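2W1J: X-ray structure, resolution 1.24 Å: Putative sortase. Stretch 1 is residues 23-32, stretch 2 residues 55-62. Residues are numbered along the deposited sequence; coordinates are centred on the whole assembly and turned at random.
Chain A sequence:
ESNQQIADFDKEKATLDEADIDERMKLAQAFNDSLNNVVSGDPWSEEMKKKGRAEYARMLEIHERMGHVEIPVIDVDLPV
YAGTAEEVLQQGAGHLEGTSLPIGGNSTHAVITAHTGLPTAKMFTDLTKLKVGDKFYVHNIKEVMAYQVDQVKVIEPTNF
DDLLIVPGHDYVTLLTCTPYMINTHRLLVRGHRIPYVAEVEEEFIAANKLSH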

ATOM      1  N   GLU A  23     -12.999 -14.973  -9.086  1.00  4.80           N
ATOM      2  CA  GLU A  23     -11.831 -15.847  -9.243  1.00  5.60           C
ATOM      3  C   GLU A  23     -10.572 -15.177  -8.696  1.00  5.94           C
ATOM      4  O   GLU A  23      -9.768 -15.792  -7.985  1.00  6.71           O
ATOM      5  CB  GLU A  23     -11.636 -16.198 -10.724  1.00  6.40           C
ATOM      6  CG  GLU A  23     -12.780 -16.992 -11.350  1.00 10.66           C
ATOM      7  CD  GLU A  23     -12.558 -17.304 -12.823  1.00 14.94           C
ATOM      8  OE1 GLU A  23     -11.837 -16.543 -13.504  1.00 17.68           O
ATOM      9  OE2 GLU A  23     -13.112 -18.316 -13.304  1.00 16.03           O
ATOM     10  N   ARG A  24     -10.392 -13.916  -9.056  1.00  4.69           N
ATOM     11  CA  ARG A  24      -9.196 -13.194  -8.656  1.00  4.95           C
ATOM     12  C   ARG A  24      -9.138 -13.018  -7.147  1.00  5.77           C
ATOM     13  O   ARG A  24      -8.069 -13.144  -6.544  1.00  6.61           O
ATOM     14  CB  ARG A  24      -9.160 -11.840  -9.351  1.00  4.87           C
ATOM     15  CG  ARG A  24      -8.880 -11.885 -10.846  1.00  5.39           C
ATOM     16  CD  ARG A  24      -9.217 -10.536 -11.441  1.00  7.43           C
ATOM     17  NE  ARG A  24      -8.816 -10.395 -12.839  1.00  7.35           N
ATOM     18  CZ  ARG A  24      -7.723  -9.749 -13.227  1.00  8.05           C
ATOM     19  NH1 ARG A  24      -6.909  -9.213 -12.323  1.00  8.12           N
ATOM     20  NH2 ARG A  24      -7.436  -9.652 -14.519  1.00  8.74           N
ATOM     21  N   MET A  25     -10.280 -12.726  -6.536  1.00  6.00           N
ATOM     22  CA  MET A  25     -10.317 -12.533  -5.093  1.00  6.51           C
ATOM     23  C   MET A  25     -10.080 -13.848  -4.352  1.00  6.99           C
ATOM     24  O   MET A  25      -9.504 -13.848  -3.269  1.00  7.79           O
ATOM     25  CB  MET A  25     -11.629 -11.872  -4.669  1.00  6.55           C
ATOM     26  CG  MET A  25     -11.761 -10.439  -5.187  1.00  6.46           C
ATOM     27  SD  MET A  25     -10.469  -9.290  -4.663  1.00  8.80           S
ATOM     28  CE  MET A  25     -10.761  -9.221  -2.895  1.00 12.41           C
ATOM     29  N   LYS A  26     -10.517 -14.963  -4.925  1.00  6.05           N
ATOM     30  CA  LYS A  26     -10.208 -16.271  -4.354  1.00  6.63           C
ATOM     31  C   LYS A  26      -8.694 -16.446  -4.249  1.00  5.70           C
ATOM     32  O   LYS A  26      -8.163 -16.861  -3.212  1.00  6.60           O
ATOM     33  CB  LYS A  26     -10.789 -17.386  -5.231  1.00  7.42           C
ATOM     34  CG  LYS A  26     -10.372 -18.807  -4.841  1.00  8.73           C
ATOM     35  CD  LYS A  26     -10.719 -19.799  -5.939  1.00 12.86           C
ATOM     36  CE  LYS A  26      -9.478 -20.316  -6.635  1.00 19.83           C
ATOM     37  NZ  LYS A  26      -8.865 -21.398  -5.827  1.00 21.07           N
ATOM     38  N   LEU A  27      -8.004 -16.126  -5.333  1.00  5.30           N
ATOM     39  CA  LEU A  27      -6.547 -16.242  -5.354  1.00  5.22           C
ATOM     40  C   LEU A  27      -5.882 -15.296  -4.365  1.00  5.39           C
ATOM     41  O   LEU A  27      -4.922 -15.659  -3.692  1.00  6.12           O
ATOM     42  CB  LEU A  27      -6.004 -16.002  -6.762  1.00  5.25           C
ATOM     43  CG  LEU A  27      -6.430 -17.053  -7.790  1.00  5.76           C
ATOM     44  CD1 LEU A  27      -6.066 -16.630  -9.208  1.00  9.13           C
ATOM     45  CD2 LEU A  27      -5.826 -18.405  -7.455  1.00  6.66           C
ATOM     46  N   ALA A  28      -6.395 -14.075  -4.280  1.00  5.47           N
ATOM     47  CA  ALA A  28      -5.820 -13.081  -3.379  1.00  5.75           C
ATOM     48  C   ALA A  28      -6.036 -13.505  -1.931  1.00  6.29           C
ATOM     49  O   ALA A  28      -5.135 -13.375  -1.094  1.00  6.53           O
ATOM     50  CB  ALA A  28      -6.431 -11.702  -3.623  1.00  6.06           C
ATOM     51  N   GLN A  29      -7.229 -14.019  -1.633  1.00  5.53           N
ATOM     52  CA  GLN A  29      -7.525 -14.462  -0.277  1.00  6.41           C
ATOM     53  C   GLN A  29      -6.633 -15.635   0.123  1.00  6.10           C
ATOM     54  O   GLN A  29      -6.162 -15.714   1.259  1.00  7.16           O
ATOM     55  CB  GLN A  29      -9.002 -14.845  -0.123  1.00  6.22           C
ATOM     56  CG  GLN A  29      -9.398 -15.017   1.325  1.00  7.21           C
ATOM     57  CD  GLN A  29      -9.255 -13.712   2.085  1.00  7.77           C
ATOM     58  OE1 GLN A  29      -9.906 -12.726   1.750  1.00  9.85           O
ATOM     59  NE2 GLN A  29      -8.388 -13.694   3.083  1.00  8.85           N
ATOM     60  N   ALA A  30      -6.447 -16.571  -0.802  1.00  6.12           N
ATOM     61  CA  ALA A  30      -5.602 -17.728  -0.537  1.00  6.26           C
ATOM     62  C   ALA A  30      -4.173 -17.278  -0.249  1.00  6.61           C
ATOM     63  O   ALA A  30      -3.511 -17.812   0.641  1.00  7.14           O
ATOM     64  CB  ALA A  30      -5.623 -18.685  -1.724  1.00  6.77           C
ATOM     65  N   PHE A  31      -3.689 -16.309  -1.020  1.00  6.00           N
ATOM     66  CA  PHE A  31      -2.360 -15.760  -0.808  1.00  6.29           C
ATOM     67  C   PHE A  31      -2.226 -15.154   0.592  1.00  6.23           C
ATOM     68  O   PHE A  31      -1.250 -15.403   1.301  1.00  6.72           O
ATOM     69  CB  PHE A  31      -2.083 -14.723  -1.895  1.00  6.71           C
ATOM     70  CG  PHE A  31      -0.716 -14.102  -1.820  1.00  6.42           C
ATOM     71  CD1 PHE A  31      -0.464 -13.056  -0.949  1.00  7.06           C
ATOM     72  CD2 PHE A  31       0.313 -14.564  -2.622  1.00  7.83           C
ATOM     73  CE1 PHE A  31       0.788 -12.469  -0.885  1.00  7.35           C
ATOM     74  CE2 PHE A  31       1.570 -13.989  -2.556  1.00  8.00           C
ATOM     75  CZ  PHE A  31       1.807 -12.945  -1.686  1.00  8.75           C
ATOM     76  N   ASN A  32      -3.198 -14.338   0.987  1.00  5.67           N
ATOM     77  CA  ASN A  32      -3.164 -13.759   2.327  1.00  5.89           C
ATOM     78  C   ASN A  32      -3.273 -14.801   3.437  1.00  6.21           C
ATOM     79  O   ASN A  32      -2.574 -14.717   4.451  1.00  7.27           O
ATOM     80  CB  ASN A  32      -4.246 -12.692   2.495  1.00  5.51           C
ATOM     81  CG  ASN A  32      -3.786 -11.332   2.029  1.00  5.18           C
ATOM     82  OD1 ASN A  32      -2.691 -11.207   1.480  1.00  5.68           O
ATOM     83  ND2 ASN A  32      -4.623 -10.313   2.224  1.00  4.89           N
ATOM     84  N   GLU A  55       5.803 -10.581  -9.290  1.00 14.18           N
ATOM     85  CA  GLU A  55       4.721 -11.317  -9.937  1.00 14.52           C
ATOM     86  C   GLU A  55       3.681 -11.838  -8.953  1.00 14.65           C
ATOM     87  O   GLU A  55       2.707 -12.476  -9.354  1.00 15.43           O
ATOM     88  CB  GLU A  55       5.283 -12.491 -10.744  1.00 15.07           C
ATOM     89  CG  GLU A  55       6.300 -12.092 -11.808  1.00 17.96           C
ATOM     90  CD  GLU A  55       6.714 -13.252 -12.700  1.00 22.01           C
ATOM     91  OE1 GLU A  55       5.839 -13.848 -13.369  1.00 24.32           O
ATOM     92  OE2 GLU A  55       7.924 -13.558 -12.747  1.00 25.02           O
ATOM     93  N   TYR A  56       3.880 -11.562  -7.668  1.00 13.94           N
ATOM     94  CA  TYR A  56       3.093 -12.217  -6.627  1.00 14.48           C
ATOM     95  C   TYR A  56       1.656 -11.710  -6.504  1.00 14.55           C
ATOM     96  O   TYR A  56       0.820 -12.370  -5.883  1.00 16.11           O
ATOM     97  CB  TYR A  56       3.800 -12.117  -5.276  1.00 13.99           C
ATOM     98  CG  TYR A  56       3.925 -10.705  -4.762  1.00 13.76           C
ATOM     99  CD1 TYR A  56       2.908 -10.122  -4.020  1.00 15.16           C
ATOM    100  CD2 TYR A  56       5.051  -9.944  -5.039  1.00 12.44           C
ATOM    101  CE1 TYR A  56       3.020  -8.826  -3.548  1.00 13.36           C
ATOM    102  CE2 TYR A  56       5.174  -8.648  -4.575  1.00 13.03           C
ATOM    103  CZ  TYR A  56       4.154  -8.087  -3.829  1.00 12.27           C
ATOM    104  OH  TYR A  56       4.292  -6.792  -3.377  1.00 13.71           O
ATOM    105  N   ALA A  57       1.367 -10.566  -7.113  1.00 13.24           N
ATOM    106  CA  ALA A  57       0.050  -9.942  -6.992  1.00 13.39           C
ATOM    107  C   ALA A  57      -0.702  -9.858  -8.315  1.00 12.39           C
ATOM    108  O   ALA A  57      -1.638  -9.067  -8.450  1.00 12.19           O
ATOM    109  CB  ALA A  57       0.190  -8.543  -6.370  1.00 13.97           C
ATOM    110  N   ARG A  58      -0.323 -10.681  -9.293  1.00 10.80           N
ATOM    111  CA  ARG A  58      -0.943 -10.619 -10.618  1.00 10.95           C
ATOM    112  C   ARG A  58      -2.466 -10.722 -10.583  1.00 10.02           C
ATOM    113  O   ARG A  58      -3.154 -10.102 -11.395  1.00 10.02           O
ATOM    114  CB  ARG A  58      -0.346 -11.667 -11.562  1.00 10.72           C
ATOM    115  CG  ARG A  58       1.111 -11.410 -11.933  1.00 14.02           C
ATOM    116  CD  ARG A  58       1.593 -12.410 -12.966  1.00 19.06           C
ATOM    117  NE  ARG A  58       1.045 -12.119 -14.286  1.00 23.18           N
ATOM    118  CZ  ARG A  58       1.134 -12.934 -15.331  1.00 24.01           C
ATOM    119  NH1 ARG A  58       1.752 -14.103 -15.215  1.00 25.90           N
ATOM    120  NH2 ARG A  58       0.604 -12.581 -16.495  1.00 25.88           N
ATOM    121  N   MET A  59      -2.993 -11.503  -9.645  1.00 10.04           N
ATOM    122  CA  MET A  59      -4.440 -11.698  -9.567  1.00 10.65           C
ATOM    123  C   MET A  59      -5.202 -10.400  -9.284  1.00  9.83           C
ATOM    124  O   MET A  59      -6.369 -10.270  -9.651  1.00  9.97           O
ATOM    125  CB  MET A  59      -4.806 -12.780  -8.540  1.00 10.92           C
ATOM    126  CG  MET A  59      -4.856 -12.313  -7.089  1.00 12.69           C
ATOM    127  SD  MET A  59      -3.246 -11.895  -6.383  1.00 12.55           S
ATOM    128  CE  MET A  59      -2.595 -13.505  -5.939  1.00 14.12           C
ATOM    129  N   LEU A  60      -4.538  -9.442  -8.642  1.00 10.05           N
ATOM    130  CA  LEU A  60      -5.172  -8.176  -8.270  1.00  9.76           C
ATOM    131  C   LEU A  60      -4.941  -7.080  -9.308  1.00 10.24           C
ATOM    132  O   LEU A  60      -5.487  -5.979  -9.189  1.00 10.51           O
ATOM    133  CB  LEU A  60      -4.650  -7.704  -6.910  1.00 10.16           C
ATOM    134  CG  LEU A  60      -5.160  -8.506  -5.710  1.00 10.27           C
ATOM    135  CD1 LEU A  60      -4.625  -7.913  -4.414  1.00 10.72           C
ATOM    136  CD2 LEU A  60      -6.695  -8.527  -5.690  1.00 10.97           C
ATOM    137  N   GLU A  61      -4.153  -7.386 -10.338  1.00 10.63           N
ATOM    138  CA  GLU A  61      -3.661  -6.344 -11.233  1.00 10.77           C
ATOM    139  C   GLU A  61      -4.514  -6.133 -12.463  1.00 10.79           C
ATOM    140  O   GLU A  61      -4.959  -7.091 -13.084  1.00 10.58           O
ATOM    141  CB  GLU A  61      -2.231  -6.644 -11.668  1.00 11.00           C
ATOM    142  CG  GLU A  61      -1.232  -6.503 -10.544  1.00 12.01           C
ATOM    143  CD  GLU A  61       0.165  -6.903 -10.955  1.00 13.78           C
ATOM    144  OE1 GLU A  61       0.371  -7.250 -12.136  1.00 15.36           O
ATOM    145  OE2 GLU A  61       1.057  -6.877 -10.084  1.00 15.37           O
ATOM    146  N   ILE A  62      -4.732  -4.863 -12.798  1.00 11.61           N
ATOM    147  CA  ILE A  62      -5.186  -4.462 -14.123  1.00 13.02           C
ATOM    148  C   ILE A  62      -4.082  -3.600 -14.721  1.00 13.53           C
ATOM    149  O   ILE A  62      -3.737  -2.552 -14.166  1.00 13.77           O
ATOM    150  CB  ILE A  62      -6.477  -3.621 -14.075  1.00 13.56           C
ATOM    151  CG1 ILE A  62      -7.597  -4.369 -13.349  1.00 15.06           C
ATOM    152  CG2 ILE A  62      -6.897  -3.227 -15.486  1.00 14.52           C
ATOM    153  CD1 ILE A  62      -8.903  -3.588 -13.275  1.00 15.05           C
TER
HETATM  154  O   HOH W   1      -4.990  -8.723 -15.814  1.00 10.02           O

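Met59 is the apolar centre of this contact, and the other stretch covers more of it than of any other residue here. In this putative sortase it serves a general principle: a helix can hold an irregular segment against its flank by laying a methionine along the helix and using an arginine to bind the segment's backbone carbonyls. Residues 23-32 are helical throughout, whereas residues 55-62 run through a type I beta turn from Glu55 to Arg58 and a short 3-10 segment at 58-60. The backbones come closest where the CA atoms of Arg24 and Met59 lie 5.1 Å apart. From there the flexible, unbranched chain of Met59 lies along the helix: Met59 CB meets Leu27 CB at 3.9 Å, Met59 CG lies 3.9 Å from Ala28 CB, and Met59 CE reaches to 4.3 Å from Phe31 CB. Ala28 points toward the second stretch, and its small methyl group also contacts Leu60, with Ala28 CB 3.8 Å from Leu60 CD2. The CA-to-CB bond of Leu60 points away, yet the end of its side chain comes nearer, and Leu60 CD2 also sits 4.0 Å from Met25 SD.

Further along the helix, Phe31 meets Tyr56. Their rings are nearly parallel, at 22°, but slid apart with centroids separated by 6.0 Å, so they barely overlap; their closest side-chain atoms are Phe31 CZ and Tyr56 CD1, 3.8 Å apart.

The polar edge belongs to Arg24. Arg24 NH1 donates hydrogen bonds to Met59 O at 2.9 Å and to Glu61 O at 3.0 Å, both acceptors lying near the guanidinium plane, where the N-H groups point. A water extends this grip, accepting from Arg24 NH2 at 2.9 Å and donating to Glu61 O at 3.2 Å. Arg24 thus binds two backbone carbonyls of the second stretch.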